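Local coordinates for universal stress protein (Pseudomonas aeruginosa UCBPP-PA14, PDB 7MQ5), which is of unknown function but belongs to the universal stress protein family, whose members often bind nucleotides and support bacterial survival under stress, at residues A[141-145]-A[176-180]; A[239-245]-A[269-275]; A[28-32]-A[60-65]; A[8-14]-A[35-41]. All blocks are in the same frame, centred on the assembly; numbering follows the deposited sequence. Where two conformers were deposited one is given.

How the interactions relate
Three of the four contacts belong to one mixed sheet. Interactions 2 and 4 are its buried strand pairs, each the parallel core of a beta-alpha-beta unit, yet they lie about 18 Å apart between centres, in different parts of the chain. Both rely on backbone ladders flanked by aliphatic side chains. Interaction 1, about 17 Å from interaction 2 between centres, takes over where two strands stop pairing; side-chain and water bonds replace the ladder there. Interaction 3 is a partly buried helix contact at the surface, built on a tyrosine and a glutamine. It touches interaction 4, whose two strands are connected and packed on by helix 22-34, the source of residues 28-32.

Interaction 1 (A[141-145]-A[176-180])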
loop_
_atom_site.group_PDB
_atom_site.type_symbol
_atom_site.label_atom_id
_atom_site.label_comp_id
_atom_site.label_asym_id
_atom_site.label_seq_id
_atom_site.Cartn_x
_atom_site.Cartn_y
_atom_site.Cartn_z
ATOM N N VAL A 141 -6.326 -2.400 -11.236
ATOM C CA VAL A 141 -7.515 -3.287 -11.150
ATOM C C VAL A 141 -7.552 -4.198 -12.389
ATOM O O VAL A 141 -6.627 -4.134 -13.235
ATOM C CB VAL A 141 -8.790 -2.435 -11.039
ATOM C CG1 VAL A 141 -8.772 -1.538 -9.807
ATOM C CG2 VAL A 141 -9.009 -1.619 -12.307
ATOM N N ASP A 142 -8.518 -5.109 -12.423
ATOM C CA ASP A 142 -8.792 -5.913 -13.647
ATOM C C ASP A 142 -10.297 -5.802 -13.873
ATOM O O ASP A 142 -11.045 -6.564 -13.251
ATOM C CB ASP A 142 -8.306 -7.364 -13.559
ATOM C CG ASP A 142 -8.572 -8.174 -14.828
ATOM O OD1 ASP A 142 -9.243 -7.645 -15.747
ATOM O OD2 ASP A 142 -8.104 -9.330 -14.896
ATOM N N VAL A 143 -10.707 -4.835 -14.691
ATOM C CA VAL A 143 -12.160 -4.580 -14.925
ATOM C C VAL A 143 -12.827 -5.809 -15.572
ATOM O O VAL A 143 -14.059 -5.887 -15.511
ATOM C CB VAL A 143 -12.373 -3.295 -15.754
ATOM C CG1 VAL A 143 -11.671 -2.097 -15.126
ATOM C CG2 VAL A 143 -11.946 -3.460 -17.201
ATOM N N GLY A 144 -12.041 -6.754 -16.102
ATOM C CA GLY A 144 -12.585 -7.976 -16.724
ATOM C C GLY A 144 -13.163 -8.964 -15.718
ATOM O O GLY A 144 -13.668 -10.000 -16.171
ATOM N N ASN A 145 -13.091 -8.682 -14.409
ATOM C CA ASN A 145 -13.656 -9.618 -13.394
ATOM C C ASN A 145 -14.517 -8.831 -12.398
ATOM O O ASN A 145 -13.957 -7.938 -11.729
ATOM C CB ASN A 145 -12.555 -10.403 -12.675
ATOM C CG ASN A 145 -13.087 -11.483 -11.755
ATOM O OD1 ASN A 145 -14.184 -11.365 -11.205
ATOM N ND2 ASN A 145 -12.310 -12.536 -11.563
ATOM N N SER A 176 -5.886 -1.066 -15.985
ATOM C CA SER A 176 -6.593 -2.361 -16.048
ATOM C C SER A 176 -5.823 -3.233 -17.028
ATOM O O SER A 176 -5.756 -2.871 -18.207
ATOM C CB SER A 176 -8.029 -2.212 -16.470
ATOM O OG SER A 176 -8.674 -3.476 -16.497
ATOM N N ALA A 177 -5.215 -4.294 -16.524
ATOM C CA ALA A 177 -4.437 -5.216 -17.369
ATOM C C ALA A 177 -5.195 -6.533 -17.404
ATOM O O ALA A 177 -5.340 -7.178 -16.342
ATOM C CB ALA A 177 -3.035 -5.364 -16.841
ATOM N N HIS A 178 -5.714 -6.854 -18.583
ATOM C CA HIS A 178 -6.517 -8.077 -18.821
ATOM C C HIS A 178 -5.695 -9.032 -19.683
ATOM O O HIS A 178 -5.113 -8.608 -20.680
ATOM C CB HIS A 178 -7.852 -7.664 -19.453
ATOM C CG HIS A 178 -8.850 -8.763 -19.537
ATOM N ND1 HIS A 178 -9.584 -9.168 -18.441
ATOM C CD2 HIS A 178 -9.261 -9.518 -20.578
ATOM C CE1 HIS A 178 -10.393 -10.146 -18.801
ATOM N NE2 HIS A 178 -10.214 -10.377 -20.108
ATOM N N PRO A 179 -5.565 -10.327 -19.306
ATOM C CA PRO A 179 -4.801 -11.285 -20.107
ATOM C C PRO A 179 -5.283 -11.360 -21.563
ATOM O O PRO A 179 -6.476 -11.224 -21.797
ATOM C CB PRO A 179 -5.040 -12.633 -19.405
ATOM C CG PRO A 179 -5.374 -12.256 -17.974
ATOM C CD PRO A 179 -6.096 -10.927 -18.071
ATOM N N SER A 180 -4.347 -11.573 -22.495
ATOM C CA SER A 180 -4.675 -11.682 -23.942
ATOM C C SER A 180 -5.570 -12.898 -24.177
ATOM O O SER A 180 -5.275 -13.980 -23.675
ATOM C CB SER A 180 -3.420 -11.770 -24.770
ATOM O OG SER A 180 -2.580 -10.649 -24.540
HETATM O O HOH W 1 -4.561 -6.046 -13.892
#
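H178 and D142 are joined by one hydrogen bond, from ND1 of H178 to OD1 of D142, 3.1 Å long and almost straight at 170°. The acceptor lies in the plane of the imidazole and offers its syn lone pair, while the carboxylate is turned 75° against the ring. OD1 has a second donor: the backbone N of G144 reaches OD1 of D142 at 3.0 Å from above the carboxylate plane, an Asx turn within the type I turn from D142 to N145. A D142 chi1 of -179°, with CG anti to N, carries the carboxylate across to both donors. S176 serves the same loop, its OG accepting from the backbone N of V143 at 3.0 Å. A methyl packs beside this bond, V143 CG2 lying 3.3 Å from S176 OG. Two backbone carbonyls are bridged by one water, which donates to V141 O at 2.9 Å and to A177 O at 2.8 Å. The CA of S176 also points its hydrogen at V141 O. These bonds hold a loop at the carboxyl end of a parallel strand, a place that probably corresponds to part of the nucleotide site of ATP-binding relatives. V141 and S176 make the last parallel bridge of strands 136-141 and 171-178; helix 148-167 follows the loop, Y200 of helix 193-211 meets V143, S176 and the H178 ring, and strand 218-222 pairs with strand 171-178.

Interaction 2 (A[239-245]-A[269-275])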
loop_
_atom_site.group_PDB
_atom_site.type_symbol
_atom_site.label_atom_id
_atom_site.label_comp_id
_atom_site.label_asym_id
_atom_site.label_seq_id
_atom_site.Cartn_x
_atom_site.Cartn_y
_atom_site.Cartn_z
ATOM N N VAL A 239 3.728 8.421 -8.250
ATOM C CA VAL A 239 4.431 8.528 -6.942
ATOM C C VAL A 239 3.867 7.486 -5.963
ATOM O O VAL A 239 4.603 7.087 -5.043
ATOM C CB VAL A 239 4.369 9.972 -6.424
ATOM C CG1 VAL A 239 2.968 10.413 -6.035
ATOM C CG2 VAL A 239 5.363 10.190 -5.302
ATOM N N VAL A 240 2.624 7.047 -6.174
ATOM C CA VAL A 240 2.005 5.957 -5.373
ATOM C C VAL A 240 1.260 5.042 -6.336
ATOM O O VAL A 240 0.555 5.566 -7.207
ATOM C CB VAL A 240 1.002 6.469 -4.312
ATOM C CG1 VAL A 240 0.349 5.311 -3.567
ATOM C CG2 VAL A 240 1.627 7.458 -3.355
ATOM N N THR A 241 1.408 3.731 -6.149
ATOM C CA THR A 241 0.590 2.728 -6.863
ATOM C C THR A 241 -0.160 1.947 -5.782
ATOM O O THR A 241 0.463 1.502 -4.817
ATOM C CB THR A 241 1.428 1.814 -7.767
ATOM O OG1 THR A 241 2.155 2.617 -8.699
ATOM C CG2 THR A 241 0.573 0.839 -8.541
ATOM N N VAL A 242 -1.458 1.776 -5.963
ATOM C CA VAL A 242 -2.317 1.005 -5.034
ATOM C C VAL A 242 -2.652 -0.310 -5.726
ATOM O O VAL A 242 -3.179 -0.287 -6.860
ATOM C CB VAL A 242 -3.585 1.778 -4.654
ATOM C CG1 VAL A 242 -4.391 0.971 -3.646
ATOM C CG2 VAL A 242 -3.257 3.172 -4.130
ATOM N N ILE A 243 -2.334 -1.419 -5.064
ATOM C CA ILE A 243 -2.583 -2.768 -5.626
ATOM C C ILE A 243 -3.280 -3.638 -4.586
ATOM O O ILE A 243 -3.252 -3.324 -3.372
ATOM C CB ILE A 243 -1.277 -3.443 -6.092
ATOM C CG1 ILE A 243 -0.389 -3.850 -4.912
ATOM C CG2 ILE A 243 -0.530 -2.579 -7.099
ATOM C CD1 ILE A 243 0.818 -4.660 -5.311
ATOM N N GLY A 244 -3.913 -4.692 -5.084
ATOM C CA GLY A 244 -4.486 -5.731 -4.224
ATOM C C GLY A 244 -3.765 -7.039 -4.466
ATOM O O GLY A 244 -3.240 -7.252 -5.571
ATOM N N THR A 245 -3.661 -7.853 -3.431
ATOM C CA THR A 245 -3.134 -9.223 -3.550
ATOM C C THR A 245 -4.201 -10.111 -4.211
ATOM O O THR A 245 -5.344 -9.663 -4.424
ATOM C CB THR A 245 -2.639 -9.706 -2.181
ATOM O OG1 THR A 245 -3.745 -9.671 -1.280
ATOM C CG2 THR A 245 -1.503 -8.857 -1.659
ATOM N N SER A 269 7.607 3.652 -7.556
ATOM C CA SER A 269 6.639 4.430 -6.757
ATOM C C SER A 269 6.523 3.813 -5.361
ATOM O O SER A 269 6.894 2.654 -5.176
ATOM C CB SER A 269 5.260 4.408 -7.415
ATOM O OG SER A 269 4.705 3.087 -7.384
ATOM N N ASP A 270 6.010 4.591 -4.421
ATOM C CA ASP A 270 5.525 3.971 -3.174
ATOM C C ASP A 270 4.440 2.960 -3.576
ATOM O O ASP A 270 3.813 3.122 -4.653
ATOM C CB ASP A 270 4.906 4.994 -2.226
ATOM C CG ASP A 270 5.869 5.969 -1.579
ATOM O OD1 ASP A 270 7.085 5.915 -1.863
ATOM O OD2 ASP A 270 5.380 6.778 -0.770
ATOM N N VAL A 271 4.197 1.967 -2.736
ATOM C CA VAL A 271 3.157 0.957 -3.043
ATOM C C VAL A 271 2.277 0.764 -1.810
ATOM O O VAL A 271 2.799 0.464 -0.719
ATOM C CB VAL A 271 3.756 -0.385 -3.515
ATOM C CG1 VAL A 271 2.670 -1.312 -4.061
ATOM C CG2 VAL A 271 4.847 -0.201 -4.561
ATOM N N LEU A 272 0.973 0.944 -1.993
ATOM C CA LEU A 272 -0.020 0.622 -0.948
ATOM C C LEU A 272 -0.587 -0.752 -1.289
ATOM O O LEU A 272 -1.179 -0.905 -2.382
ATOM C CB LEU A 272 -1.119 1.680 -0.899
ATOM C CG LEU A 272 -2.207 1.411 0.130
ATOM C CD1 LEU A 272 -1.649 1.402 1.539
ATOM C CD2 LEU A 272 -3.346 2.403 0.014
ATOM N N VAL A 273 -0.377 -1.711 -0.405
ATOM C CA VAL A 273 -0.783 -3.120 -0.633
ATOM C C VAL A 273 -2.027 -3.439 0.196
ATOM O O VAL A 273 -1.971 -3.375 1.437
ATOM C CB VAL A 273 0.382 -4.054 -0.276
ATOM C CG1 VAL A 273 -0.006 -5.502 -0.505
ATOM C CG2 VAL A 273 1.637 -3.690 -1.055
ATOM N N LEU A 274 -3.113 -3.750 -0.504
ATOM C CA LEU A 274 -4.396 -4.124 0.113
ATOM C C LEU A 274 -4.626 -5.621 -0.085
ATOM O O LEU A 274 -4.111 -6.182 -1.057
ATOM C CB LEU A 274 -5.521 -3.315 -0.535
ATOM C CG LEU A 274 -5.328 -1.805 -0.496
ATOM C CD1 LEU A 274 -6.471 -1.107 -1.200
ATOM C CD2 LEU A 274 -5.188 -1.301 0.928
ATOM N N LYS A 275 -5.386 -6.220 0.815
ATOM C CA LYS A 275 -5.730 -7.653 0.712
ATOM C C LYS A 275 -7.238 -7.812 0.730
ATOM O O LYS A 275 -7.948 -6.959 1.255
ATOM C CB LYS A 275 -5.124 -8.456 1.860
ATOM C CG LYS A 275 -3.609 -8.373 1.983
ATOM C CD LYS A 275 -3.074 -9.336 3.009
ATOM C CE LYS A 275 -1.562 -9.333 3.136
ATOM N NZ LYS A 275 -1.027 -8.177 3.901
#
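T241 and S269 come together hydroxyl to hydroxyl through their first torsions: OG1 of T241 stands anti to its carbonyl carbon (chi1 -57°), and OG of S269 sits between its own N and carbonyl carbon (chi1 67°). T241 OG1 thus donates to S269 OG at 2.9 Å. The serine passes the chain on, S269 OG donating to D270 O at 2.9 Å from above the carbonyl plane. From the opposite face of that plane, T241 N donates to D270 O at 2.9 Å, so the carbonyl is gripped by two donors. The carboxylate of D270 turns to other partners, a salt bridge with R26 and bonds from W132 and the backbone N atoms of K127 and T128.

Beyond this start the strands 240-244 and 270-274 run parallel, their axes 4.6 Å apart at closest and inclined by 20°. The ladder alternates between them: D270 N to V239 O, the rung from T241 N already given, L272 N to T241 O, I243 N to L272 O, L274 N to I243 O and finally T245 N to L274 O. On the face of V242, L272 and L274, V242 CG1 touches L274 CD1 at 3.8 Å, while V242 and L272 project together from neighbouring strands. The T245 side chain, just past the bridged residues, lies across that of V273, T245 CG2 3.9 Å from V273 CG1. Helix 258-264 packs on V271 and V273, completing a beta-alpha-beta unit of the alpha/beta universal stress protein fold; the loop after strand 240-244 is where nucleotide-binding members carry their glycine-rich phosphate loop.

Interaction 3 (A[28-32]-A[60-65])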
loop_
_atom_site.group_PDB
_atom_site.type_symbol
_atom_site.label_atom_id
_atom_site.label_comp_id
_atom_site.label_asym_id
_atom_site.label_seq_id
_atom_site.Cartn_x
_atom_site.Cartn_y
_atom_site.Cartn_z
ATOM N N GLN A 28 2.873 12.125 8.268
ATOM C CA GLN A 28 2.508 13.535 8.582
ATOM C C GLN A 28 1.571 14.086 7.502
ATOM O O GLN A 28 0.637 14.824 7.832
ATOM C CB GLN A 28 3.754 14.411 8.693
ATOM C CG GLN A 28 4.547 14.200 9.966
ATOM C CD GLN A 28 5.833 14.977 9.873
ATOM O OE1 GLN A 28 6.767 14.580 9.184
ATOM N NE2 GLN A 28 5.861 16.131 10.509
ATOM N N LEU A 29 1.821 13.743 6.242
ATOM C CA LEU A 29 0.948 14.274 5.169
ATOM C C LEU A 29 -0.463 13.717 5.353
ATOM O O LEU A 29 -1.429 14.494 5.340
ATOM C CB LEU A 29 1.511 13.896 3.802
ATOM C CG LEU A 29 0.732 14.457 2.617
ATOM C CD1 LEU A 29 0.869 15.965 2.545
ATOM C CD2 LEU A 29 1.195 13.825 1.315
ATOM N N ILE A 30 -0.562 12.403 5.546
ATOM C CA ILE A 30 -1.890 11.751 5.686
ATOM C C ILE A 30 -2.603 12.293 6.931
ATOM O O ILE A 30 -3.744 12.764 6.812
ATOM C CB ILE A 30 -1.718 10.225 5.740
ATOM C CG1 ILE A 30 -1.155 9.666 4.430
ATOM C CG2 ILE A 30 -3.028 9.559 6.122
ATOM C CD1 ILE A 30 -0.571 8.276 4.571
ATOM N N ALA A 31 -1.933 12.239 8.085
ATOM C CA ALA A 31 -2.597 12.608 9.357
ATOM C C ALA A 31 -2.875 14.114 9.419
ATOM O O ALA A 31 -3.776 14.516 10.174
ATOM C CB ALA A 31 -1.773 12.135 10.529
ATOM N N GLY A 32 -2.139 14.913 8.643
ATOM C CA GLY A 32 -2.400 16.363 8.620
ATOM C C GLY A 32 -3.791 16.650 8.082
ATOM O O GLY A 32 -4.369 17.691 8.455
ATOM N N LEU A 60 6.109 16.736 17.229
ATOM C CA LEU A 60 4.900 16.452 16.416
ATOM C C LEU A 60 3.645 16.924 17.163
ATOM O O LEU A 60 2.738 17.441 16.514
ATOM C CB LEU A 60 4.861 14.954 16.109
ATOM C CG LEU A 60 5.940 14.443 15.148
ATOM C CD1 LEU A 60 6.078 12.933 15.243
ATOM C CD2 LEU A 60 5.641 14.871 13.721
ATOM N N ARG A 61 3.592 16.754 18.486
ATOM C CA ARG A 61 2.393 17.221 19.224
ATOM C C ARG A 61 2.282 18.749 19.111
ATOM O O ARG A 61 1.149 19.260 19.036
ATOM C CB ARG A 61 2.444 16.776 20.685
ATOM C CG ARG A 61 2.369 15.271 20.874
ATOM C CD ARG A 61 2.267 14.897 22.342
ATOM N NE ARG A 61 2.324 13.454 22.518
ATOM C CZ ARG A 61 3.305 12.781 23.094
ATOM N NH1 ARG A 61 4.335 13.418 23.624
ATOM N NH2 ARG A 61 3.240 11.464 23.157
ATOM N N GLU A 62 3.418 19.456 19.122
ATOM C CA GLU A 62 3.412 20.940 18.986
ATOM C C GLU A 62 2.864 21.322 17.603
ATOM O O GLU A 62 2.302 22.421 17.479
ATOM C CB GLU A 62 4.817 21.502 19.213
ATOM C CG GLU A 62 5.276 21.392 20.657
ATOM C CD GLU A 62 6.709 21.816 20.943
ATOM O OE1 GLU A 62 7.448 22.128 19.980
ATOM O OE2 GLU A 62 7.084 21.830 22.137
ATOM N N GLU A 63 3.018 20.439 16.612
ATOM C CA GLU A 63 2.523 20.659 15.223
ATOM C C GLU A 63 1.042 20.252 15.111
ATOM O O GLU A 63 0.490 20.385 14.004
ATOM C CB GLU A 63 3.380 19.892 14.211
ATOM C CG GLU A 63 4.800 20.415 14.066
ATOM C CD GLU A 63 5.677 19.607 13.121
ATOM O OE1 GLU A 63 5.153 18.680 12.463
ATOM O OE2 GLU A 63 6.887 19.905 13.042
ATOM N N GLY A 64 0.434 19.726 16.186
ATOM C CA GLY A 64 -1.007 19.382 16.189
ATOM C C GLY A 64 -1.317 17.900 16.022
ATOM O O GLY A 64 -2.514 17.555 15.965
ATOM N N TYR A 65 -0.304 17.039 15.971
ATOM C CA TYR A 65 -0.565 15.595 15.770
ATOM C C TYR A 65 -0.825 14.907 17.111
ATOM O O TYR A 65 -0.288 15.323 18.149
ATOM C CB TYR A 65 0.630 14.925 15.087
ATOM C CG TYR A 65 0.893 15.413 13.686
ATOM C CD1 TYR A 65 0.185 14.902 12.613
ATOM C CD2 TYR A 65 1.833 16.395 13.426
ATOM C CE1 TYR A 65 0.400 15.350 11.323
ATOM C CE2 TYR A 65 2.063 16.851 12.137
ATOM C CZ TYR A 65 1.335 16.335 11.081
ATOM O OH TYR A 65 1.547 16.775 9.803
HETATM O O HOH W 2 8.205 17.823 10.906
#
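Y65 presents its edge, not its face, to the helix that carries Q28, A31 and G32. Its phenol reaches furthest, OH of Y65 donating to Q28 O at 2.9 Å from above the carbonyl plane. G32 N, the helical donor, comes to Q28 O from the opposite face at 2.9 Å, so this carbonyl accepts twice: once within its own helix and once from the tyrosine. Further along the ring edge, CE1 of Y65 lies 4.0 Å from A31 CB, and the backbone N of G32 is also near the ring plane.

The side chain of Q28 crosses Y65 at about a right angle, its amide turned 61° against the ring. CG stands anti to the carbonyl carbon (chi1 -74°); Q28 CB packs 3.4 Å from Y65 OH, and the chain extends past the hydroxyl end of the ring, bringing the amide to E63. Amide and carboxylate are nearly coplanar, 14° apart, yet their direct bond, Q28 NE2 to E63 OE1 at 3.3 Å, is weak and bent. A water also bridges the two, accepting from Q28 NE2 at 2.9 Å and donating to E63 OE2. The L60 side chain runs perpendicular to that of Q28, its CD2 well off the amide plane and 3.5 Å from Q28 NE2.

Y65 directly follows the Schellman motif that ends helix 50-62, in which G64 takes positive phi, and this probably turns the ring back towards helix 22-34. Helices 22-34 and 50-62 meet over strand 37-43, where A31 and Y65 rest on L38 and L60 rests on L40.

Interaction 4 (A[8-14]-A[35-41]); sequences RSILVVI and QSHLHLL
R8 and H37 start a ladder of six backbone hydrogen bonds: H37 N to R8 O, I10 N to H37 O, H39 N to I10 O, V12 N to H39 O, L41 N to V12 O and I14 N to L41 O. The bond from V12 N to H39 O is 2.8 Å long and nearly straight (178°), while H37 N meets R8 O at 2.9 Å from above the carbonyl plane. The R8 chain, bent at its second and third torsions, folds back to lay one face of its guanidinium over the CA of S36; NH1 is held by the carbonyls of Q5 and T34. The imidazoles bond hydroxyls of S66, just before strand 67-72, and S68 within it: H37 ND1 with S66 OG, H37 NE2 and H39 ND1 both with S68 OG, while H39 NE2 bonds E84.

Strands 9-13 and 37-41 run parallel, 24° apart, and the intervening helix 22-34 makes them a beta-alpha-beta unit of the Rossmann-like alpha/beta fold of this family. I10, V12, L38 and L40 share one face, where helix 22-34 packs on the first three and L60 of helix 50-62 on L40. With CG anti to the carbonyl carbon (chi1 -45°), L40 runs alongside V12 in the same sense, L40 CD2 touching V12 CB at 3.8 Å. I14 CG1 meets the same leucine nearer its root, 3.9 Å from L40 CB. Nearer the start of the strands, L38 CD2 packs 4.1 Å from I10 CB. S9, L11, H37, H39 and L41 share the other face, where E84 of helix 77-88 touches L11 and L41.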
loop_
_atom_site.group_PDB
_atom_site.type_symbol
_atom_site.label_atom_id
_atom_site.label_comp_id
_atom_site.label_asym_id
_atom_site.label_seq_id
_atom_site.Cartn_x
_atom_site.Cartn_y
_atom_site.Cartn_z
ATOM N N ARG A 8 -8.002 5.334 11.800
ATOM C CA ARG A 8 -7.865 6.238 12.968
ATOM C C ARG A 8 -6.492 6.138 13.639
ATOM O O ARG A 8 -6.214 7.001 14.461
ATOM C CB ARG A 8 -9.040 6.041 13.922
ATOM C CG ARG A 8 -10.398 6.236 13.254
ATOM C CD ARG A 8 -10.459 7.429 12.309
ATOM N NE ARG A 8 -10.108 8.670 12.986
ATOM C CZ ARG A 8 -9.623 9.760 12.392
ATOM N NH1 ARG A 8 -9.393 9.776 11.090
ATOM N NH2 ARG A 8 -9.341 10.829 13.115
ATOM N N SER A 9 -5.690 5.120 13.322
ATOM C CA SER A 9 -4.301 5.121 13.838
ATOM C C SER A 9 -3.394 4.470 12.799
ATOM O O SER A 9 -3.808 3.511 12.106
ATOM C CB SER A 9 -4.157 4.520 15.217
ATOM O OG SER A 9 -4.353 3.121 15.213
ATOM N N ILE A 10 -2.208 5.042 12.681
ATOM C CA ILE A 10 -1.184 4.599 11.714
ATOM C C ILE A 10 0.068 4.189 12.469
ATOM O O ILE A 10 0.550 4.970 13.322
ATOM C CB ILE A 10 -0.869 5.746 10.741
ATOM C CG1 ILE A 10 -2.120 6.182 9.976
ATOM C CG2 ILE A 10 0.275 5.366 9.816
ATOM C CD1 ILE A 10 -1.922 7.419 9.138
ATOM N N LEU A 11 0.543 2.982 12.190
ATOM C CA LEU A 11 1.846 2.534 12.729
ATOM C C LEU A 11 2.944 3.040 11.789
ATOM O O LEU A 11 2.913 2.709 10.582
ATOM C CB LEU A 11 1.865 1.012 12.836
ATOM C CG LEU A 11 3.152 0.425 13.410
ATOM C CD1 LEU A 11 3.367 0.900 14.839
ATOM C CD2 LEU A 11 3.113 -1.094 13.339
ATOM N N VAL A 12 3.865 3.834 12.326
ATOM C CA VAL A 12 4.983 4.405 11.540
ATOM C C VAL A 12 6.267 3.718 11.988
ATOM O O VAL A 12 6.655 3.869 13.160
ATOM C CB VAL A 12 5.079 5.925 11.725
ATOM C CG1 VAL A 12 6.115 6.520 10.793
ATOM C CG2 VAL A 12 3.733 6.614 11.553
ATOM N N VAL A 13 6.886 2.963 11.092
ATOM C CA VAL A 13 8.172 2.300 11.420
ATOM C C VAL A 13 9.285 3.334 11.253
ATOM O O VAL A 13 9.489 3.829 10.136
ATOM C CB VAL A 13 8.383 1.064 10.546
ATOM C CG1 VAL A 13 9.717 0.409 10.873
ATOM C CG2 VAL A 13 7.240 0.087 10.718
ATOM N N ILE A 14 9.967 3.630 12.351
ATOM C CA ILE A 14 11.055 4.644 12.411
ATOM C C ILE A 14 12.402 3.924 12.400
ATOM O O ILE A 14 12.625 3.067 13.260
ATOM C CB ILE A 14 10.911 5.515 13.684
ATOM C CG1 ILE A 14 9.575 6.265 13.737
ATOM C CG2 ILE A 14 12.095 6.466 13.823
ATOM C CD1 ILE A 14 9.380 7.292 12.641
ATOM N N GLN A 35 -6.408 13.602 10.532
ATOM C CA GLN A 35 -6.318 13.762 12.015
ATOM C C GLN A 35 -6.181 12.389 12.689
ATOM O O GLN A 35 -6.530 12.260 13.874
ATOM C CB GLN A 35 -7.497 14.569 12.560
ATOM C CG GLN A 35 -7.573 15.967 11.967
ATOM C CD GLN A 35 -8.599 16.840 12.642
ATOM O OE1 GLN A 35 -9.483 16.364 13.351
ATOM N NE2 GLN A 35 -8.486 18.137 12.417
ATOM N N SER A 36 -5.644 11.412 11.951
ATOM C CA SER A 36 -5.353 10.054 12.481
ATOM C C SER A 36 -4.259 10.136 13.544
ATOM O O SER A 36 -3.419 11.058 13.488
ATOM C CB SER A 36 -4.916 9.123 11.373
ATOM O OG SER A 36 -4.516 7.854 11.883
ATOM N N HIS A 37 -4.281 9.180 14.459
ATOM C CA HIS A 37 -3.230 9.067 15.490
ATOM C C HIS A 37 -1.995 8.440 14.840
ATOM O O HIS A 37 -2.150 7.579 13.955
ATOM C CB HIS A 37 -3.746 8.183 16.619
ATOM C CG HIS A 37 -2.726 7.970 17.674
ATOM N ND1 HIS A 37 -2.472 8.911 18.653
ATOM C CD2 HIS A 37 -1.875 6.949 17.887
ATOM C CE1 HIS A 37 -1.491 8.463 19.416
ATOM N NE2 HIS A 37 -1.107 7.267 18.970
ATOM N N LEU A 38 -0.814 8.892 15.247
ATOM C CA LEU A 38 0.458 8.295 14.789
ATOM C C LEU A 38 1.115 7.546 15.945
ATOM O O LEU A 38 1.384 8.175 16.995
ATOM C CB LEU A 38 1.411 9.380 14.290
ATOM C CG LEU A 38 0.887 10.242 13.141
ATOM C CD1 LEU A 38 1.959 11.233 12.698
ATOM C CD2 LEU A 38 0.427 9.390 11.964
ATOM N N HIS A 39 1.383 6.254 15.756
ATOM C CA HIS A 39 2.184 5.467 16.723
ATOM C C HIS A 39 3.549 5.209 16.094
ATOM O O HIS A 39 3.632 4.504 15.073
ATOM C CB HIS A 39 1.477 4.179 17.111
ATOM C CG HIS A 39 2.232 3.424 18.151
ATOM N ND1 HIS A 39 2.321 3.879 19.450
ATOM C CD2 HIS A 39 2.929 2.268 18.095
ATOM C CE1 HIS A 39 3.039 3.019 20.147
ATOM N NE2 HIS A 39 3.422 2.025 19.339
ATOM N N LEU A 40 4.587 5.791 16.681
ATOM C CA LEU A 40 5.959 5.660 16.142
ATOM C C LEU A 40 6.652 4.477 16.813
ATOM O O LEU A 40 6.739 4.452 18.056
ATOM C CB LEU A 40 6.747 6.947 16.395
ATOM C CG LEU A 40 6.038 8.265 16.090
ATOM C CD1 LEU A 40 6.984 9.439 16.278
ATOM C CD2 LEU A 40 5.439 8.276 14.695
ATOM N N LEU A 41 7.188 3.573 16.008
ATOM C CA LEU A 41 7.816 2.347 16.540
ATOM C C LEU A 41 9.260 2.246 16.064
ATOM O O LEU A 41 9.502 2.317 14.847
ATOM C CB LEU A 41 7.026 1.126 16.060
ATOM C CG LEU A 41 7.671 -0.235 16.323
ATOM C CD1 LEU A 41 7.712 -0.537 17.817
ATOM C CD2 LEU A 41 6.957 -1.340 15.552
#